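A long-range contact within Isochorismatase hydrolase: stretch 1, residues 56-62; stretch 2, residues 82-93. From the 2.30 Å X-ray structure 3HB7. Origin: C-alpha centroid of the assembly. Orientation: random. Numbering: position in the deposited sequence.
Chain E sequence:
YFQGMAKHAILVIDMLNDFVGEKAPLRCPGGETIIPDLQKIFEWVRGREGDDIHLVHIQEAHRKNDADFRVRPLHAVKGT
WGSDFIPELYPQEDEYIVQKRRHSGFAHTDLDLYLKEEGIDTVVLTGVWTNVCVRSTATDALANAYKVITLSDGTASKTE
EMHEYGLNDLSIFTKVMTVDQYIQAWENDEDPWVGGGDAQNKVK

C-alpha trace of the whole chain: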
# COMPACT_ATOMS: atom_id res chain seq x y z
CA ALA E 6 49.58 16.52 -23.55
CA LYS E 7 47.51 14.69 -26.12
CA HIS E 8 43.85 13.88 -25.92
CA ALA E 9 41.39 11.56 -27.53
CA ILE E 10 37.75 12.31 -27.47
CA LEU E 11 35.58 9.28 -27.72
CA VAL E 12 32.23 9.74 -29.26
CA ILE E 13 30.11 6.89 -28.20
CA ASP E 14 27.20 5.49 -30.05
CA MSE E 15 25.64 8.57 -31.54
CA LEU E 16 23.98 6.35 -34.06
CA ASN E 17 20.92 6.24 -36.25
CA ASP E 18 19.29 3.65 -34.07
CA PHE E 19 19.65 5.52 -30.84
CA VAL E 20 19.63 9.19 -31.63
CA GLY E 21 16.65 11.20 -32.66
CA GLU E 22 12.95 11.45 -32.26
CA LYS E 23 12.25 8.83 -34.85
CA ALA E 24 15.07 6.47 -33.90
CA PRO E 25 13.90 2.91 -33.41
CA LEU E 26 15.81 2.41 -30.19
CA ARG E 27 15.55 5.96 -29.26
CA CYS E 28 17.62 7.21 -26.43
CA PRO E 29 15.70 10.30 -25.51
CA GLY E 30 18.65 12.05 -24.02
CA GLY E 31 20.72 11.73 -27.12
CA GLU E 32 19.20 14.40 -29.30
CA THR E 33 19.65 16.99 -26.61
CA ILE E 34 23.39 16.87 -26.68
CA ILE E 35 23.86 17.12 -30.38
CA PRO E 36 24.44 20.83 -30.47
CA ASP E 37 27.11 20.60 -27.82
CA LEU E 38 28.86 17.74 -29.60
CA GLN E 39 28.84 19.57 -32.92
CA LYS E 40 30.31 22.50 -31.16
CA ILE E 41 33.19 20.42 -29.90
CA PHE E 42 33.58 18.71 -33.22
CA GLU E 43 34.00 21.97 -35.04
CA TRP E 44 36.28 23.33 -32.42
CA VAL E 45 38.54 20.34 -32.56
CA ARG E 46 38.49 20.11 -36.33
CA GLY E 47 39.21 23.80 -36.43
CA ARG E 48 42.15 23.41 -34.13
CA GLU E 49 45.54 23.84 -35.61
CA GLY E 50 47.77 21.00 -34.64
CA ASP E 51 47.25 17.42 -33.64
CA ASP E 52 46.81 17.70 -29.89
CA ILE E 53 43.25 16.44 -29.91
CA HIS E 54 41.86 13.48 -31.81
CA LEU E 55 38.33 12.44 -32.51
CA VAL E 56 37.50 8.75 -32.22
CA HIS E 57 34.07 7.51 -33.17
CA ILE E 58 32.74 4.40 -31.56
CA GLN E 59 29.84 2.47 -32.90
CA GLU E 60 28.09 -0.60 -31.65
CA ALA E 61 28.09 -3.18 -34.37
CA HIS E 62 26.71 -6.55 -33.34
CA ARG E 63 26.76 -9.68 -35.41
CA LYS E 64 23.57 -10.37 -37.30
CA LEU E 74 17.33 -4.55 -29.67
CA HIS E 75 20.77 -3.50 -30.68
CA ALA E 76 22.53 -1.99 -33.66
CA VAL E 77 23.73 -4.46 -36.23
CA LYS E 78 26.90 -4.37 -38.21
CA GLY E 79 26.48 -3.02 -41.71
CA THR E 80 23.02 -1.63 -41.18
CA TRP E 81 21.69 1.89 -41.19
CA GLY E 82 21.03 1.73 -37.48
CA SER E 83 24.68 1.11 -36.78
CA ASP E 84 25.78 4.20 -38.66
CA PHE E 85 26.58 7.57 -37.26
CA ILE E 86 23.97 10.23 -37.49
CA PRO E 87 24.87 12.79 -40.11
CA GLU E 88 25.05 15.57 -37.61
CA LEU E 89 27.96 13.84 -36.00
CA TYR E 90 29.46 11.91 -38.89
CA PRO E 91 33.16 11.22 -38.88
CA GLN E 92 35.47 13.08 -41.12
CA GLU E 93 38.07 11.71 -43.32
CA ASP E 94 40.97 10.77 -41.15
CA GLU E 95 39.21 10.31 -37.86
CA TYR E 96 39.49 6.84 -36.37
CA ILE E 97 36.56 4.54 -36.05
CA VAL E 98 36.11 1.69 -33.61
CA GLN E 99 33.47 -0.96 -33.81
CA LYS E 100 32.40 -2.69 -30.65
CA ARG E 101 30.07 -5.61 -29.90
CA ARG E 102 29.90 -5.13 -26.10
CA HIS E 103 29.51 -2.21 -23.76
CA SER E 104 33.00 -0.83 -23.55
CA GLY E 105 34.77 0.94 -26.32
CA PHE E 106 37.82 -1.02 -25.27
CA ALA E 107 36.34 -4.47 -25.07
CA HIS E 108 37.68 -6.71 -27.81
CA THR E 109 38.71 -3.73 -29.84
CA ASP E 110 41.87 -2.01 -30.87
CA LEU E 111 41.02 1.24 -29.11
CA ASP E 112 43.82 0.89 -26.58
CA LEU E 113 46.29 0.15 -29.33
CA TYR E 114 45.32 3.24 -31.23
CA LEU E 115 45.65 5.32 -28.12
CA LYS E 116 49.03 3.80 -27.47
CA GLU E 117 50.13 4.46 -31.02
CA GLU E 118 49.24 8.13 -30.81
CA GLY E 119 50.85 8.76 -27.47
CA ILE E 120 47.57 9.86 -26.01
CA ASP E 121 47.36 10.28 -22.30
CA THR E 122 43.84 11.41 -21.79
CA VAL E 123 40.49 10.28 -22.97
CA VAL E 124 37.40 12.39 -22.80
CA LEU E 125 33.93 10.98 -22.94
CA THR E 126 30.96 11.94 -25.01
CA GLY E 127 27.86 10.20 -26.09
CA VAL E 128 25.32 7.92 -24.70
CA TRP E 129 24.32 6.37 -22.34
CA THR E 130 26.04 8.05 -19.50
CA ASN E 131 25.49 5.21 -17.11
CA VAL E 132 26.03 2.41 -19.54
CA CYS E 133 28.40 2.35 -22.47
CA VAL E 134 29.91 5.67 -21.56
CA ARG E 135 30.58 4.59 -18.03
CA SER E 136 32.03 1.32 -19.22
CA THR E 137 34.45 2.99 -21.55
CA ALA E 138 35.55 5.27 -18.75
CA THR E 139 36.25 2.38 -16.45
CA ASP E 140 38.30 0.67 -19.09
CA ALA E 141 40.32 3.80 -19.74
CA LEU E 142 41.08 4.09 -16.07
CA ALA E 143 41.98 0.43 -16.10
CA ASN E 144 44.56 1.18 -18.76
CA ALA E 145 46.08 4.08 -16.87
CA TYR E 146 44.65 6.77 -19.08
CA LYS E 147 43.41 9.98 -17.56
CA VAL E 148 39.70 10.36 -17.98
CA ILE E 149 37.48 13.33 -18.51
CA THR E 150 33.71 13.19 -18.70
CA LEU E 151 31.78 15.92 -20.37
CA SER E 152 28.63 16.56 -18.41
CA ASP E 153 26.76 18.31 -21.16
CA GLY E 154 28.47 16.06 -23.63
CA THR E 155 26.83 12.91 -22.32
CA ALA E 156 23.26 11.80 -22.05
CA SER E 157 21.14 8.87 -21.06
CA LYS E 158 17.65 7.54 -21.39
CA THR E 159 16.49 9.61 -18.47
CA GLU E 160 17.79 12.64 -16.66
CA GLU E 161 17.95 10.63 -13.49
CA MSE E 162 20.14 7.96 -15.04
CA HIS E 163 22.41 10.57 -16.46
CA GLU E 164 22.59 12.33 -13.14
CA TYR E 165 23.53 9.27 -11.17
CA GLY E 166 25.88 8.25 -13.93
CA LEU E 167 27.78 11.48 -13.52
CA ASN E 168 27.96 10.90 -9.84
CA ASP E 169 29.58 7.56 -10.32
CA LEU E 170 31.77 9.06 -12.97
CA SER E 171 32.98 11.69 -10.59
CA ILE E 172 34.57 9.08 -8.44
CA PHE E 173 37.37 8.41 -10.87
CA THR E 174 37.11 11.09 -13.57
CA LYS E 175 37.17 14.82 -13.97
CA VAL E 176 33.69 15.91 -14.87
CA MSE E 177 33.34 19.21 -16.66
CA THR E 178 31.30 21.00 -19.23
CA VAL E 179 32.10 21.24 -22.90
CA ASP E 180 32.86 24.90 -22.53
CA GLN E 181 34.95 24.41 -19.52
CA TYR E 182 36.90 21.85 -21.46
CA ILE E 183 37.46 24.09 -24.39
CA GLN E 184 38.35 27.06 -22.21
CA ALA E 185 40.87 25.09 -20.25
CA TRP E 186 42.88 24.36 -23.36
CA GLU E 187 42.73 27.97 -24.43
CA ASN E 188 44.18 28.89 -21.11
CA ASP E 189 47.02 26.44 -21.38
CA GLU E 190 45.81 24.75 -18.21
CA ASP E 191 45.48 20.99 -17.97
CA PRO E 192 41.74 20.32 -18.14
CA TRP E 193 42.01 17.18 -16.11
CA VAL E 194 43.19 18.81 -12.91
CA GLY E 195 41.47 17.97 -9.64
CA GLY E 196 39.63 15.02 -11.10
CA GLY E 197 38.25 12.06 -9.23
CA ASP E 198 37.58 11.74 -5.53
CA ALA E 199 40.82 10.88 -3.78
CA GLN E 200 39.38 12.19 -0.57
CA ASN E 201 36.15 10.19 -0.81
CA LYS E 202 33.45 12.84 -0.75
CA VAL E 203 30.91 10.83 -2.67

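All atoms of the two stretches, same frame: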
# COMPACT_ATOMS: atom_id res chain seq x y z
N VAL E 56 37.68 10.17 -32.00
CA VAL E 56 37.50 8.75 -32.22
C VAL E 56 36.02 8.45 -32.15
O VAL E 56 35.37 8.80 -31.21
CB VAL E 56 38.21 7.97 -31.15
CG1 VAL E 56 38.20 6.53 -31.45
CG2 VAL E 56 39.58 8.45 -31.00
N HIS E 57 35.49 7.80 -33.15
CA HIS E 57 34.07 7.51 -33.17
C HIS E 57 33.81 6.04 -32.93
O HIS E 57 34.34 5.19 -33.61
CB HIS E 57 33.43 7.92 -34.48
CG HIS E 57 33.83 9.28 -34.96
ND1 HIS E 57 33.02 10.38 -34.83
CD2 HIS E 57 34.95 9.71 -35.58
CE1 HIS E 57 33.63 11.43 -35.32
NE2 HIS E 57 34.80 11.05 -35.78
N ILE E 58 32.98 5.75 -31.96
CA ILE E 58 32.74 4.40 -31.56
C ILE E 58 31.32 3.99 -31.80
O ILE E 58 30.41 4.61 -31.32
CB ILE E 58 33.13 4.22 -30.12
CG1 ILE E 58 34.59 4.58 -29.99
CG2 ILE E 58 32.95 2.81 -29.70
CD1 ILE E 58 35.02 4.81 -28.67
N GLN E 59 31.15 2.94 -32.56
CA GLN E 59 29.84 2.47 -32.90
C GLN E 59 29.64 1.02 -32.55
O GLN E 59 30.44 0.19 -32.84
CB GLN E 59 29.60 2.66 -34.39
CG GLN E 59 30.28 1.67 -35.24
CD GLN E 59 30.18 1.94 -36.70
OE1 GLN E 59 29.13 2.29 -37.18
NE2 GLN E 59 31.26 1.82 -37.40
N GLU E 60 28.51 0.74 -31.93
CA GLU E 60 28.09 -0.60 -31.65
C GLU E 60 27.75 -1.25 -32.95
O GLU E 60 27.06 -0.68 -33.75
CB GLU E 60 26.86 -0.56 -30.76
CG GLU E 60 26.23 -1.88 -30.50
CD GLU E 60 25.14 -1.80 -29.46
OE1 GLU E 60 23.99 -2.06 -29.79
OE2 GLU E 60 25.42 -1.45 -28.32
N ALA E 61 28.28 -2.44 -33.16
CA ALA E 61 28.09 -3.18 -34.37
C ALA E 61 27.98 -4.68 -34.15
O ALA E 61 28.90 -5.39 -34.42
CB ALA E 61 29.20 -2.88 -35.31
N HIS E 62 26.85 -5.16 -33.69
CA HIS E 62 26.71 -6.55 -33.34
C HIS E 62 26.66 -7.41 -34.56
O HIS E 62 26.37 -6.95 -35.62
CB HIS E 62 25.46 -6.77 -32.53
CG HIS E 62 25.55 -6.25 -31.14
ND1 HIS E 62 25.97 -7.01 -30.09
CD2 HIS E 62 25.29 -5.03 -30.63
CE1 HIS E 62 25.96 -6.30 -28.99
NE2 HIS E 62 25.55 -5.09 -29.29
N GLY E 82 21.13 1.44 -38.89
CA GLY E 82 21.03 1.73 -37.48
C GLY E 82 22.37 1.88 -36.82
O GLY E 82 22.54 2.68 -35.94
N SER E 83 23.32 1.08 -37.27
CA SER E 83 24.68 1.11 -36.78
C SER E 83 25.42 2.39 -37.08
O SER E 83 26.31 2.76 -36.36
CB SER E 83 25.46 -0.07 -37.31
OG SER E 83 26.49 -0.41 -36.44
N ASP E 84 25.05 3.04 -38.17
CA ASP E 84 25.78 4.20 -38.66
C ASP E 84 25.62 5.45 -37.85
O ASP E 84 24.65 5.64 -37.18
CB ASP E 84 25.44 4.48 -40.11
CG ASP E 84 26.64 4.90 -40.91
OD1 ASP E 84 27.75 4.61 -40.49
OD2 ASP E 84 26.47 5.52 -41.96
N PHE E 85 26.61 6.30 -37.94
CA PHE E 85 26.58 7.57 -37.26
C PHE E 85 25.49 8.46 -37.85
O PHE E 85 25.18 8.38 -39.01
CB PHE E 85 27.94 8.22 -37.29
CG PHE E 85 29.03 7.33 -36.80
CD1 PHE E 85 29.27 7.21 -35.48
CD2 PHE E 85 29.76 6.59 -37.66
CE1 PHE E 85 30.23 6.37 -35.04
CE2 PHE E 85 30.71 5.76 -37.21
CZ PHE E 85 30.94 5.66 -35.91
N ILE E 86 24.90 9.27 -37.01
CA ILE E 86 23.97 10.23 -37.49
C ILE E 86 24.78 11.28 -38.22
O ILE E 86 25.89 11.56 -37.85
CB ILE E 86 23.20 10.85 -36.36
CG1 ILE E 86 24.16 11.38 -35.33
CG2 ILE E 86 22.32 9.83 -35.75
CD1 ILE E 86 23.55 12.28 -34.39
N PRO E 87 24.18 11.87 -39.23
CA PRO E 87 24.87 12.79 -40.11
C PRO E 87 25.40 13.96 -39.36
O PRO E 87 26.47 14.41 -39.65
CB PRO E 87 23.76 13.26 -41.01
CG PRO E 87 22.88 12.11 -41.10
CD PRO E 87 22.90 11.45 -39.78
N GLU E 88 24.68 14.40 -38.36
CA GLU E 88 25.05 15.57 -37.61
C GLU E 88 26.39 15.36 -36.99
O GLU E 88 27.13 16.30 -36.78
CB GLU E 88 24.05 15.86 -36.52
CG GLU E 88 22.73 16.34 -37.00
CD GLU E 88 21.82 15.24 -37.42
OE1 GLU E 88 22.26 14.11 -37.54
OE2 GLU E 88 20.65 15.51 -37.65
N LEU E 89 26.70 14.13 -36.64
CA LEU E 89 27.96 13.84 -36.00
C LEU E 89 28.85 12.88 -36.77
O LEU E 89 29.68 12.25 -36.20
CB LEU E 89 27.73 13.39 -34.58
CG LEU E 89 27.06 14.41 -33.69
CD1 LEU E 89 26.77 13.80 -32.37
CD2 LEU E 89 27.94 15.60 -33.51
N TYR E 90 28.68 12.81 -38.07
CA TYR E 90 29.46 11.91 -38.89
C TYR E 90 30.94 12.19 -38.88
O TYR E 90 31.37 13.31 -38.80
CB TYR E 90 28.96 11.94 -40.30
CG TYR E 90 28.95 10.62 -40.95
CD1 TYR E 90 29.92 10.27 -41.86
CD2 TYR E 90 27.98 9.72 -40.66
CE1 TYR E 90 29.90 9.07 -42.44
CE2 TYR E 90 27.96 8.53 -41.24
CZ TYR E 90 28.91 8.20 -42.12
OH TYR E 90 28.83 6.98 -42.70
N PRO E 91 31.72 11.13 -38.95
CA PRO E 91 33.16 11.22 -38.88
C PRO E 91 33.73 11.83 -40.12
O PRO E 91 33.18 11.71 -41.19
CB PRO E 91 33.58 9.76 -38.83
CG PRO E 91 32.42 9.05 -38.48
CD PRO E 91 31.30 9.74 -39.07
N GLN E 92 34.86 12.46 -39.98
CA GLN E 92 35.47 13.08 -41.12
C GLN E 92 36.73 12.40 -41.54
O GLN E 92 37.66 12.33 -40.79
CB GLN E 92 35.83 14.51 -40.76
CG GLN E 92 35.39 15.50 -41.76
CD GLN E 92 35.11 16.81 -41.15
OE1 GLN E 92 36.01 17.48 -40.69
NE2 GLN E 92 33.86 17.20 -41.12
N GLU E 93 36.78 11.90 -42.75
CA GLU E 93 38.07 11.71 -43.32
C GLU E 93 38.92 10.80 -42.50
O GLU E 93 38.69 9.63 -42.41
CB GLU E 93 38.78 13.05 -43.44

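Residues 56-60 form the end of a strand that begins earlier in the chain, and the chain leaves it as loop at Ala61. The second stretch lies alongside as mostly irregular chain, with a short 3-10 segment at 87-88. The two run in opposite directions: the CA atoms of His57 and Pro91 are 6.9 Å apart, and those of Ala61 and Ser83 are 6.0 Å apart. The contact buries 372 Å² between the stretches, both sides summed.

His57 is covered most. Its CA-CB bond points toward the second stretch, and its ring meets two side chains, Pro91 over a face and Phe85 beyond its edge. Pro91 CB is 3.6 Å from the His57 ring centroid and 17° off the ring normal, a CH-pi contact in which an aliphatic carbon meets the pi cloud. The edge of the His57 ring points toward the face of Phe85. The centroids of these two rings are 5.7 Å apart and the planes meet at 69°. His57 NE2 is hydrogen-bonded to a residue just outside the stretches, while His57 ND1 is buried without a partner.

Phe85 is the main hydrophobic piece from the second stretch. It packs against the side chains of two alternate strand residues, His57 and Gln59, whose CA-to-CB bonds both point toward the second stretch. Phe85 CE1 is 3.6 Å from His57 CB, and Phe85 CZ is 3.6 Å from Gln59 CB. Between them, the CA-to-CB bond of Ile58 points away from the second stretch, but its carbonyl oxygen lies at the edge of the Phe85 ring, with Ile58 O 4.1 Å from Phe85 CE1.

Beside these packing contacts there is one hydrogen bond across the stretches: Ser83 OG donates to Glu60 O at 2.8 Å. This ties the serine side chain to the strand backbone. Within the second stretch, Tyr90 OH donates to Asp84 OD2 at 2.9 Å, linking residues before and after the 3-10 segment.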